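Local coordinates for protein peptidoglycan hydrolase FlgJ (Sphingomonas sp. A1, PDB 3VWO) that probably hydrolyses peptidoglycan as a flagellum-specific muramidase, clearing the cell wall for rod assembly, this chain being its C-terminal family 73 glycosidase domain, at residues A12-Q17 / S90-F95. Numbering follows the deposited sequence.
Sequences AAKAAQ and SYEQAF
Phe95 lays one face of its ring over Ala12, whose CA stands 3.6 Å above the ring plane, displaced from the ring centre toward the CD1-CE1 side, while Ala12 CB meets Phe95 CE1 at 3.7 Å. This is near-parallel helix packing in the lysozyme-like domain: the axes of the short segments 12-17 and 91-95 approach to 9.1 Å at an angle of 18°. Alanine suits Ala12 and Ala15 because a lone methyl lets the ring and the Phe95 backbone come close; Ala15 CB lies 3.5 Å from Phe95 O and 3.9 Å from Phe95 CB. With chi1 at -82°, Phe95 CG lies opposite its own carbonyl carbon, which turns the ring toward Ala12. An alanine in place of Phe95 would probably open a gap above Ala12 and deprive Phe53 of the ring it meets nearly at right angles. Leu26 of helix 23-34 touches both Ala15 and Phe95, tying a third helix to the pair. Nearer the surface, Lys14, bent at its last two torsions, crosses the extended Glu92 at about a right angle, joining NZ to OE1 in a 3.3 Å salt bridge. Ser90 is the N-cap of helix 91-104, its OG accepting a nearly straight 3.0 Å hydrogen bond from Gln93 N.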
loop_
_atom_site.group_PDB
_atom_site.type_symbol
_atom_site.label_atom_id
_atom_site.label_comp_id
_atom_site.label_asym_id
_atom_site.label_seq_id
_atom_site.Cartn_x
_atom_site.Cartn_y
_atom_site.Cartn_z
ATOM N N ALA A 12 -4.644 9.732 -2.512
ATOM C CA ALA A 12 -3.671 9.057 -3.355
ATOM C C ALA A 12 -3.038 10.076 -4.298
ATOM O O ALA A 12 -1.836 10.036 -4.560
ATOM C CB ALA A 12 -4.329 7.946 -4.137
ATOM N N ALA A 13 -3.857 11.002 -4.785
ATOM C CA ALA A 13 -3.400 12.037 -5.716
ATOM C C ALA A 13 -2.218 12.866 -5.195
ATOM O O ALA A 13 -1.228 13.067 -5.907
ATOM C CB ALA A 13 -4.568 12.949 -6.105
ATOM N N LYS A 14 -2.326 13.347 -3.961
ATOM C CA LYS A 14 -1.272 14.157 -3.349
ATOM C C LYS A 14 0.048 13.400 -3.214
ATOM O O LYS A 14 1.112 13.916 -3.566
ATOM C CB LYS A 14 -1.702 14.649 -1.963
ATOM C CG LYS A 14 -3.156 15.071 -1.852
ATOM C CD LYS A 14 -3.419 15.766 -0.518
ATOM C CE LYS A 14 -3.102 14.861 0.665
ATOM N NZ LYS A 14 -4.191 13.876 0.958
ATOM N N ALA A 15 -0.019 12.178 -2.689
ATOM C CA ALA A 15 1.186 11.368 -2.513
ATOM C C ALA A 15 1.743 10.930 -3.863
ATOM O O ALA A 15 2.960 10.815 -4.046
ATOM C CB ALA A 15 0.887 10.150 -1.646
ATOM N N ALA A 16 0.851 10.684 -4.813
ATOM C CA ALA A 16 1.283 10.239 -6.133
ATOM C C ALA A 16 2.136 11.295 -6.814
ATOM O O ALA A 16 3.118 10.973 -7.488
ATOM C CB ALA A 16 0.091 9.877 -6.996
ATOM N N GLN A 17 1.789 12.563 -6.628
ATOM C CA GLN A 17 2.584 13.610 -7.275
ATOM C C GLN A 17 3.969 13.758 -6.636
ATOM O O GLN A 17 4.939 14.108 -7.320
ATOM C CB GLN A 17 1.831 14.944 -7.363
ATOM C CG GLN A 17 2.022 15.895 -6.195
ATOM C CD GLN A 17 1.783 17.345 -6.596
ATOM O OE1 GLN A 17 1.503 17.642 -7.762
ATOM N NE2 GLN A 17 1.899 18.252 -5.633
ATOM N N SER A 90 -5.782 9.494 9.584
ATOM C CA SER A 90 -6.552 9.657 8.360
ATOM C C SER A 90 -5.875 8.949 7.194
ATOM O O SER A 90 -4.683 8.652 7.257
ATOM C CB SER A 90 -6.666 11.141 8.012
ATOM O OG SER A 90 -5.418 11.639 7.561
ATOM N N TYR A 91 -6.631 8.697 6.128
ATOM C CA TYR A 91 -6.040 8.179 4.894
ATOM C C TYR A 91 -4.958 9.118 4.364
ATOM O O TYR A 91 -3.941 8.660 3.840
ATOM C CB TYR A 91 -7.114 7.930 3.828
ATOM C CG TYR A 91 -7.994 6.738 4.131
ATOM C CD1 TYR A 91 -7.446 5.542 4.574
ATOM C CD2 TYR A 91 -9.375 6.818 4.001
ATOM C CE1 TYR A 91 -8.247 4.449 4.865
ATOM C CE2 TYR A 91 -10.186 5.729 4.293
ATOM C CZ TYR A 91 -9.614 4.547 4.723
ATOM O OH TYR A 91 -10.410 3.459 5.013
ATOM N N GLU A 92 -5.169 10.425 4.512
ATOM C CA GLU A 92 -4.170 11.411 4.089
ATOM C C GLU A 92 -2.823 11.165 4.756
ATOM O O GLU A 92 -1.787 11.113 4.093
ATOM C CB GLU A 92 -4.637 12.836 4.388
ATOM C CG GLU A 92 -3.571 13.896 4.128
ATOM C CD GLU A 92 -4.060 15.311 4.400
ATOM O OE1 GLU A 92 -4.256 16.071 3.427
ATOM O OE2 GLU A 92 -4.240 15.665 5.585
ATOM N N GLN A 93 -2.851 11.003 6.073
ATOM C CA GLN A 93 -1.640 10.749 6.836
ATOM C C GLN A 93 -0.976 9.441 6.395
ATOM O O GLN A 93 0.252 9.359 6.313
ATOM C CB GLN A 93 -1.970 10.716 8.329
ATOM C CG GLN A 93 -0.765 10.795 9.231
ATOM C CD GLN A 93 -1.145 11.079 10.666
ATOM O OE1 GLN A 93 -1.648 10.204 11.370
ATOM N NE2 GLN A 93 -0.917 12.312 11.106
ATOM N N ALA A 94 -1.793 8.426 6.114
ATOM C CA ALA A 94 -1.292 7.134 5.650
ATOM C C ALA A 94 -0.565 7.258 4.304
ATOM O O ALA A 94 0.551 6.754 4.125
ATOM C CB ALA A 94 -2.433 6.150 5.525
ATOM N N PHE A 95 -1.208 7.924 3.355
ATOM C CA PHE A 95 -0.600 8.115 2.034
ATOM C C PHE A 95 0.681 8.951 2.099
ATOM O O PHE A 95 1.657 8.641 1.420
ATOM C CB PHE A 95 -1.601 8.734 1.050
ATOM C CG PHE A 95 -2.546 7.734 0.434
ATOM C CD1 PHE A 95 -2.161 6.984 -0.661
ATOM C CD2 PHE A 95 -3.819 7.547 0.955
ATOM C CE1 PHE A 95 -3.023 6.066 -1.234
ATOM C CE2 PHE A 95 -4.688 6.629 0.389
ATOM C CZ PHE A 95 -4.287 5.888 -0.707
#